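Local structure of succinate dehydrogenase subunit A (Mycolicibacterium smegmatis MC2 51, 6LUM) at residues V58-D69 and H120-R131. The protein probably oxidises succinate to fumarate as the flavoprotein subunit of succinate dehydrogenase, passing the electrons to its bound FAD. Numbering follows the deposited sequence.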
ATOM      1  N   VAL D  58      -2.381 -40.428  11.781  1.00 43.98           N
ATOM      2  CA  VAL D  58      -2.557 -41.211  12.997  1.00 43.98           C
ATOM      3  C   VAL D  58      -2.355 -42.702  12.758  1.00 43.98           C
ATOM      4  O   VAL D  58      -2.144 -43.449  13.727  1.00 43.98           O
ATOM      5  CB  VAL D  58      -3.944 -40.961  13.624  1.00 43.98           C
ATOM      6  CG1 VAL D  58      -4.192 -39.474  13.776  1.00 43.98           C
ATOM      7  CG2 VAL D  58      -5.036 -41.610  12.794  1.00 43.98           C
ATOM      8  N   GLU D  59      -2.421 -43.155  11.513  1.00 43.55           N
ATOM      9  CA  GLU D  59      -2.249 -44.558  11.162  1.00 43.55           C
ATOM     10  C   GLU D  59      -1.444 -44.591   9.873  1.00 43.55           C
ATOM     11  O   GLU D  59      -0.828 -43.597   9.477  1.00 43.55           O
ATOM     12  CB  GLU D  59      -3.605 -45.268  11.031  1.00 43.55           C
ATOM     13  CG  GLU D  59      -4.396 -45.360  12.323  1.00 43.55           C
ATOM     14  CD  GLU D  59      -5.301 -46.568  12.358  1.00 43.55           C
ATOM     15  OE1 GLU D  59      -5.650 -47.019  13.466  1.00 43.55           O
ATOM     16  OE2 GLU D  59      -5.661 -47.069  11.275  1.00 43.55           O
ATOM     17  N   GLU D  60      -1.437 -45.736   9.200  1.00 48.81           N
ATOM     18  CA  GLU D  60      -0.747 -45.871   7.928  1.00 48.81           C
ATOM     19  C   GLU D  60      -1.722 -46.309   6.850  1.00 48.81           C
ATOM     20  O   GLU D  60      -2.440 -47.300   7.021  1.00 48.81           O
ATOM     21  CB  GLU D  60       0.405 -46.868   8.019  1.00 48.81           C
ATOM     22  CG  GLU D  60       1.348 -46.783   6.834  1.00 48.81           C
ATOM     23  CD  GLU D  60       1.769 -45.356   6.531  1.00 48.81           C
ATOM     24  OE1 GLU D  60       2.185 -44.641   7.465  1.00 48.81           O
ATOM     25  OE2 GLU D  60       1.677 -44.946   5.355  1.00 48.81           O
ATOM     26  N   ASP D  61      -1.750 -45.564   5.748  1.00 44.56           N
ATOM     27  CA  ASP D  61      -2.476 -45.999   4.566  1.00 44.56           C
ATOM     28  C   ASP D  61      -1.906 -45.307   3.341  1.00 44.56           C
ATOM     29  O   ASP D  61      -1.428 -44.173   3.412  1.00 44.56           O
ATOM     30  CB  ASP D  61      -3.981 -45.740   4.680  1.00 44.56           C
ATOM     31  CG  ASP D  61      -4.308 -44.297   4.957  1.00 44.56           C
ATOM     32  OD1 ASP D  61      -3.382 -43.514   5.238  1.00 44.56           O
ATOM     33  OD2 ASP D  61      -5.499 -43.937   4.886  1.00 44.56           O
ATOM     34  N   ASN D  62      -1.935 -46.024   2.226  1.00 43.98           N
ATOM     35  CA  ASN D  62      -1.611 -45.478   0.922  1.00 43.98           C
ATOM     36  C   ASN D  62      -2.900 -45.299   0.143  1.00 43.98           C
ATOM     37  O   ASN D  62      -3.943 -45.852   0.498  1.00 43.98           O
ATOM     38  CB  ASN D  62      -0.651 -46.393   0.158  1.00 43.98           C
ATOM     39  CG  ASN D  62      -1.139 -47.821   0.092  1.00 43.98           C
ATOM     40  OD1 ASN D  62      -2.148 -48.168   0.697  1.00 43.98           O
ATOM     41  ND2 ASN D  62      -0.418 -48.660  -0.635  1.00 43.98           N
ATOM     42  N   TRP D  63      -2.828 -44.521  -0.932  1.00 43.04           N
ATOM     43  CA  TRP D  63      -4.050 -44.247  -1.666  1.00 43.04           C
ATOM     44  C   TRP D  63      -4.595 -45.465  -2.393  1.00 43.04           C
ATOM     45  O   TRP D  63      -5.720 -45.403  -2.890  1.00 43.04           O
ATOM     46  CB  TRP D  63      -3.836 -43.108  -2.656  1.00 43.04           C
ATOM     47  CG  TRP D  63      -2.658 -43.257  -3.536  1.00 43.04           C
ATOM     48  CD1 TRP D  63      -1.473 -42.610  -3.416  1.00 43.04           C
ATOM     49  CD2 TRP D  63      -2.551 -44.082  -4.698  1.00 43.04           C
ATOM     50  NE1 TRP D  63      -0.623 -42.988  -4.423  1.00 43.04           N
ATOM     51  CE2 TRP D  63      -1.263 -43.892  -5.224  1.00 43.04           C
ATOM     52  CE3 TRP D  63      -3.417 -44.967  -5.341  1.00 43.04           C
ATOM     53  CZ2 TRP D  63      -0.819 -44.555  -6.358  1.00 43.04           C
ATOM     54  CZ3 TRP D  63      -2.976 -45.624  -6.464  1.00 43.04           C
ATOM     55  CH2 TRP D  63      -1.689 -45.416  -6.963  1.00 43.04           C
ATOM     56  N   GLU D  64      -3.850 -46.567  -2.461  1.00 42.21           N
ATOM     57  CA  GLU D  64      -4.338 -47.717  -3.212  1.00 42.21           C
ATOM     58  C   GLU D  64      -5.485 -48.405  -2.487  1.00 42.21           C
ATOM     59  O   GLU D  64      -6.423 -48.894  -3.125  1.00 42.21           O
ATOM     60  CB  GLU D  64      -3.205 -48.700  -3.480  1.00 42.21           C
ATOM     61  CG  GLU D  64      -3.536 -49.725  -4.546  1.00 42.21           C
ATOM     62  CD  GLU D  64      -4.240 -50.950  -3.993  1.00 42.21           C
ATOM     63  OE1 GLU D  64      -5.220 -51.405  -4.619  1.00 42.21           O
ATOM     64  OE2 GLU D  64      -3.811 -51.462  -2.940  1.00 42.21           O
ATOM     65  N   TRP D  65      -5.438 -48.451  -1.158  1.00 46.40           N
ATOM     66  CA  TRP D  65      -6.555 -49.028  -0.419  1.00 46.40           C
ATOM     67  C   TRP D  65      -7.786 -48.140  -0.527  1.00 46.40           C
ATOM     68  O   TRP D  65      -8.915 -48.636  -0.633  1.00 46.40           O
ATOM     69  CB  TRP D  65      -6.159 -49.251   1.039  1.00 46.40           C
ATOM     70  CG  TRP D  65      -4.863 -50.000   1.198  1.00 46.40           C
ATOM     71  CD1 TRP D  65      -4.343 -50.920   0.338  1.00 46.40           C
ATOM     72  CD2 TRP D  65      -3.925 -49.889   2.277  1.00 46.40           C
ATOM     73  NE1 TRP D  65      -3.142 -51.384   0.810  1.00 46.40           N
ATOM     74  CE2 TRP D  65      -2.863 -50.764   1.997  1.00 46.40           C
ATOM     75  CE3 TRP D  65      -3.873 -49.122   3.442  1.00 46.40           C
ATOM     76  CZ2 TRP D  65      -1.776 -50.909   2.850  1.00 46.40           C
ATOM     77  CZ3 TRP D  65      -2.799 -49.278   4.288  1.00 46.40           C
ATOM     78  CH2 TRP D  65      -1.762 -50.154   3.985  1.00 46.40           C
ATOM     79  N   HIS D  66      -7.582 -46.822  -0.535  1.00 39.26           N
ATOM     80  CA  HIS D  66      -8.677 -45.895  -0.792  1.00 39.26           C
ATOM     81  C   HIS D  66      -9.291 -46.137  -2.161  1.00 39.26           C
ATOM     82  O   HIS D  66     -10.517 -46.165  -2.307  1.00 39.26           O
ATOM     83  CB  HIS D  66      -8.169 -44.460  -0.686  1.00 39.26           C
ATOM     84  CG  HIS D  66      -9.253 -43.434  -0.596  1.00 39.26           C
ATOM     85  ND1 HIS D  66      -9.066 -42.124  -0.974  1.00 39.26           N
ATOM     86  CD2 HIS D  66     -10.532 -43.524  -0.165  1.00 39.26           C
ATOM     87  CE1 HIS D  66     -10.185 -41.451  -0.784  1.00 39.26           C
ATOM     88  NE2 HIS D  66     -11.090 -42.277  -0.293  1.00 39.26           N
ATOM     89  N   THR D  67      -8.449 -46.294  -3.179  1.00 34.84           N
ATOM     90  CA  THR D  67      -8.938 -46.532  -4.529  1.00 34.84           C
ATOM     91  C   THR D  67      -9.728 -47.828  -4.602  1.00 34.84           C
ATOM     92  O   THR D  67     -10.798 -47.884  -5.219  1.00 34.84           O
ATOM     93  CB  THR D  67      -7.769 -46.555  -5.504  1.00 34.84           C
ATOM     94  OG1 THR D  67      -7.184 -45.253  -5.566  1.00 34.84           O
ATOM     95  CG2 THR D  67      -8.236 -46.942  -6.872  1.00 34.84           C
ATOM     96  N   PHE D  68      -9.222 -48.886  -3.971  1.00 39.19           N
ATOM     97  CA  PHE D  68      -9.961 -50.141  -3.995  1.00 39.19           C
ATOM     98  C   PHE D  68     -11.294 -50.002  -3.290  1.00 39.19           C
ATOM     99  O   PHE D  68     -12.298 -50.572  -3.728  1.00 39.19           O
ATOM    100  CB  PHE D  68      -9.163 -51.271  -3.357  1.00 39.19           C
ATOM    101  CG  PHE D  68      -9.981 -52.506  -3.110  1.00 39.19           C
ATOM    102  CD1 PHE D  68     -10.177 -53.427  -4.118  1.00 39.19           C
ATOM    103  CD2 PHE D  68     -10.571 -52.737  -1.882  1.00 39.19           C
ATOM    104  CE1 PHE D  68     -10.933 -54.555  -3.903  1.00 39.19           C
ATOM    105  CE2 PHE D  68     -11.328 -53.863  -1.666  1.00 39.19           C
ATOM    106  CZ  PHE D  68     -11.508 -54.773  -2.676  1.00 39.19           C
ATOM    107  N   ASP D  69     -11.329 -49.263  -2.183  1.00 38.63           N
ATOM    108  CA  ASP D  69     -12.578 -49.166  -1.440  1.00 38.63           C
ATOM    109  C   ASP D  69     -13.603 -48.333  -2.193  1.00 38.63           C
ATOM    110  O   ASP D  69     -14.789 -48.662  -2.196  1.00 38.63           O
ATOM    111  CB  ASP D  69     -12.324 -48.586  -0.057  1.00 38.63           C
ATOM    112  CG  ASP D  69     -13.200 -49.212   0.989  1.00 38.63           C
ATOM    113  OD1 ASP D  69     -12.751 -49.322   2.145  1.00 38.63           O
ATOM    114  OD2 ASP D  69     -14.331 -49.611   0.647  1.00 38.63           O
ATOM    115  N   HIS D 120     -14.702 -47.639   5.126  1.00 38.74           N
ATOM    116  CA  HIS D 120     -13.288 -47.524   4.804  1.00 38.74           C
ATOM    117  C   HIS D 120     -12.543 -48.679   5.456  1.00 38.74           C
ATOM    118  O   HIS D 120     -12.732 -48.952   6.644  1.00 38.74           O
ATOM    119  CB  HIS D 120     -12.727 -46.188   5.281  1.00 38.74           C
ATOM    120  CG  HIS D 120     -13.170 -45.020   4.459  1.00 38.74           C
ATOM    121  ND1 HIS D 120     -12.887 -44.904   3.117  1.00 38.74           N
ATOM    122  CD2 HIS D 120     -13.867 -43.909   4.791  1.00 38.74           C
ATOM    123  CE1 HIS D 120     -13.395 -43.776   2.657  1.00 38.74           C
ATOM    124  NE2 HIS D 120     -13.994 -43.153   3.652  1.00 38.74           N
ATOM    125  N   THR D 121     -11.709 -49.364   4.676  1.00 42.12           N
ATOM    126  CA  THR D 121     -11.047 -50.581   5.114  1.00 42.12           C
ATOM    127  C   THR D 121      -9.545 -50.374   5.232  1.00 42.12           C
ATOM    128  O   THR D 121      -8.979 -49.414   4.706  1.00 42.12           O
ATOM    129  CB  THR D 121     -11.310 -51.741   4.153  1.00 42.12           C
ATOM    130  OG1 THR D 121     -10.588 -51.520   2.936  1.00 42.12           O
ATOM    131  CG2 THR D 121     -12.789 -51.876   3.855  1.00 42.12           C
ATOM    132  N   ARG D 122      -8.903 -51.315   5.924  1.00 48.60           N
ATOM    133  CA  ARG D 122      -7.468 -51.258   6.148  1.00 48.60           C
ATOM    134  C   ARG D 122      -6.750 -51.456   4.829  1.00 48.60           C
ATOM    135  O   ARG D 122      -6.099 -50.539   4.334  1.00 48.60           O
ATOM    136  CB  ARG D 122      -7.040 -52.327   7.154  1.00 48.60           C
ATOM    137  CG  ARG D 122      -5.543 -52.469   7.323  1.00 48.60           C
ATOM    138  CD  ARG D 122      -4.918 -51.189   7.843  1.00 48.60           C
ATOM    139  NE  ARG D 122      -3.781 -51.471   8.710  1.00 48.60           N
ATOM    140  CZ  ARG D 122      -2.540 -51.659   8.278  1.00 48.60           C
ATOM    141  NH1 ARG D 122      -2.267 -51.587   6.985  1.00 48.60           N
ATOM    142  NH2 ARG D 122      -1.571 -51.915   9.144  1.00 48.60           N
ATOM    143  N   ASP D 123      -6.898 -52.638   4.236  1.00 50.55           N
ATOM    144  CA  ASP D 123      -6.392 -52.874   2.886  1.00 50.55           C
ATOM    145  C   ASP D 123      -7.148 -54.067   2.312  1.00 50.55           C
ATOM    146  O   ASP D 123      -6.896 -55.211   2.702  1.00 50.55           O
ATOM    147  CB  ASP D 123      -4.886 -53.106   2.881  1.00 50.55           C
ATOM    148  CG  ASP D 123      -4.422 -53.975   4.019  1.00 50.55           C
ATOM    149  OD1 ASP D 123      -3.195 -54.141   4.170  1.00 50.55           O
ATOM    150  OD2 ASP D 123      -5.281 -54.488   4.764  1.00 50.55           O
ATOM    151  N   HIS D 124      -8.069 -53.786   1.392  1.00 47.20           N
ATOM    152  CA  HIS D 124      -8.860 -54.814   0.729  1.00 47.20           C
ATOM    153  C   HIS D 124      -9.734 -55.559   1.730  1.00 47.20           C
ATOM    154  O   HIS D 124      -9.819 -56.789   1.716  1.00 47.20           O
ATOM    155  CB  HIS D 124      -7.965 -55.782  -0.049  1.00 47.20           C
ATOM    156  CG  HIS D 124      -7.111 -55.112  -1.076  1.00 47.20           C
ATOM    157  ND1 HIS D 124      -6.275 -54.058  -0.775  1.00 47.20           N
ATOM    158  CD2 HIS D 124      -6.967 -55.339  -2.402  1.00 47.20           C
ATOM    159  CE1 HIS D 124      -5.654 -53.665  -1.872  1.00 47.20           C
ATOM    160  NE2 HIS D 124      -6.055 -54.426  -2.874  1.00 47.20           N
ATOM    161  N   GLY D 125     -10.377 -54.812   2.618  1.00 41.26           N
ATOM    162  CA  GLY D 125     -11.335 -55.397   3.534  1.00 41.26           C
ATOM    163  C   GLY D 125     -10.722 -56.086   4.734  1.00 41.26           C
ATOM    164  O   GLY D 125     -10.931 -57.285   4.938  1.00 41.26           O
ATOM    165  N   LYS D 126      -9.964 -55.347   5.540  1.00 42.51           N
ATOM    166  CA  LYS D 126      -9.350 -55.907   6.736  1.00 42.51           C
ATOM    167  C   LYS D 126      -9.881 -55.275   8.017  1.00 42.51           C
ATOM    168  O   LYS D 126     -10.388 -55.985   8.890  1.00 42.51           O
ATOM    169  CB  LYS D 126      -7.827 -55.755   6.655  1.00 42.51           C
ATOM    170  N   ALA D 127      -9.793 -53.956   8.151  1.00 42.47           N
ATOM    171  CA  ALA D 127     -10.132 -53.284   9.397  1.00 42.47           C
ATOM    172  C   ALA D 127     -10.299 -51.801   9.105  1.00 42.47           C
ATOM    173  O   ALA D 127      -9.890 -51.324   8.042  1.00 42.47           O
ATOM    174  CB  ALA D 127      -9.051 -53.517  10.466  1.00 42.47           C
ATOM    175  N   PRO D 128     -10.913 -51.045  10.015  1.00 44.45           N
ATOM    176  CA  PRO D 128     -10.961 -49.589   9.848  1.00 44.45           C
ATOM    177  C   PRO D 128      -9.568 -48.998   9.684  1.00 44.45           C
ATOM    178  O   PRO D 128      -8.558 -49.605  10.044  1.00 44.45           O
ATOM    179  CB  PRO D 128     -11.622 -49.109  11.140  1.00 44.45           C
ATOM    180  CG  PRO D 128     -12.492 -50.245  11.534  1.00 44.45           C
ATOM    181  CD  PRO D 128     -11.771 -51.495  11.125  1.00 44.45           C
ATOM    182  N   VAL D 129      -9.516 -47.795   9.117  1.00 42.79           N
ATOM    183  CA  VAL D 129      -8.238 -47.221   8.717  1.00 42.79           C
ATOM    184  C   VAL D 129      -8.102 -45.772   9.176  1.00 42.79           C
ATOM    185  O   VAL D 129      -7.002 -45.211   9.162  1.00 42.79           O
ATOM    186  CB  VAL D 129      -8.056 -47.351   7.195  1.00 42.79           C
ATOM    187  CG1 VAL D 129      -9.108 -46.563   6.473  1.00 42.79           C
ATOM    188  CG2 VAL D 129      -6.667 -46.917   6.767  1.00 42.79           C
ATOM    189  N   ARG D 130      -9.207 -45.159   9.608  1.00 42.99           N
ATOM    190  CA  ARG D 130      -9.199 -43.788  10.121  1.00 42.99           C
ATOM    191  C   ARG D 130      -8.667 -42.807   9.070  1.00 42.99           C
ATOM    192  O   ARG D 130      -7.592 -42.225   9.201  1.00 42.99           O
ATOM    193  CB  ARG D 130      -8.384 -43.685  11.415  1.00 42.99           C
ATOM    194  CG  ARG D 130      -9.115 -44.179  12.634  1.00 42.99           C
ATOM    195  CD  ARG D 130      -8.382 -43.805  13.906  1.00 42.99           C
ATOM    196  NE  ARG D 130      -9.242 -43.953  15.074  1.00 42.99           N
ATOM    197  CZ  ARG D 130      -9.513 -45.118  15.656  1.00 42.99           C
ATOM    198  NH1 ARG D 130      -8.986 -46.238  15.181  1.00 42.99           N
ATOM    199  NH2 ARG D 130     -10.310 -45.162  16.714  1.00 42.99           N
ATOM    200  N   ARG D 131      -9.453 -42.659   8.006  1.00 38.88           N
ATOM    201  CA  ARG D 131      -9.092 -41.762   6.917  1.00 38.88           C
ATOM    202  C   ARG D 131      -9.635 -40.351   7.085  1.00 38.88           C
ATOM    203  O   ARG D 131      -8.937 -39.385   6.763  1.00 38.88           O
ATOM    204  CB  ARG D 131      -9.597 -42.318   5.589  1.00 38.88           C
ATOM    205  CG  ARG D 131      -8.684 -43.315   4.969  1.00 38.88           C
ATOM    206  CD  ARG D 131      -8.808 -43.313   3.478  1.00 38.88           C
ATOM    207  NE  ARG D 131      -7.918 -44.308   2.909  1.00 38.88           N
ATOM    208  CZ  ARG D 131      -8.213 -45.596   2.824  1.00 38.88           C
ATOM    209  NH1 ARG D 131      -9.380 -46.039   3.261  1.00 38.88           N
ATOM    210  NH2 ARG D 131      -7.340 -46.439   2.300  1.00 38.88           N
TER
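Phe68, Trp65 and His124 form an aromatic cluster where the first turns of helix 63-73 and the loop leading into it pack on the long loop between strands 114-115 and 132-133, within the FAD-binding domain of this flavoprotein. It illustrates how a loop without regular structure can be held by stacking from a helix and charge pairing from the loop before it. The Phe68 and His124 rings stack face to face but offset, with planes 11° apart and centroids 4.6 Å from each other. Trp65 meets the His124 rim with its own, the planes at 78°, while Asp123 CB covers one face of the indole and Asn62 the opposite one. Glu64 OE2 comes to the edge of His124, 3.1 Å from CE1 and near the ring plane, while OE1 is hydrogen-bonded to Tyr577 OH.

Toward the buried side, Arg131 runs extended from CG to NE, carrying its guanidinium over the backbone of His66; its CD lies over the His66 ring. Asp61 OD2 stands 3.1 Å from Arg131 NE, well out of the guanidinium plane, a pairing of charges alone. His120, whose side chain is about 9 Å from the bound FAD, meets His66 obliquely. Farther along the helix, Asp69 OD1 takes two bonds from Thr121: a weak one from N at 2.7 Å, and one from OG1 at 3.2 Å, which arrives from above the carboxylate plane.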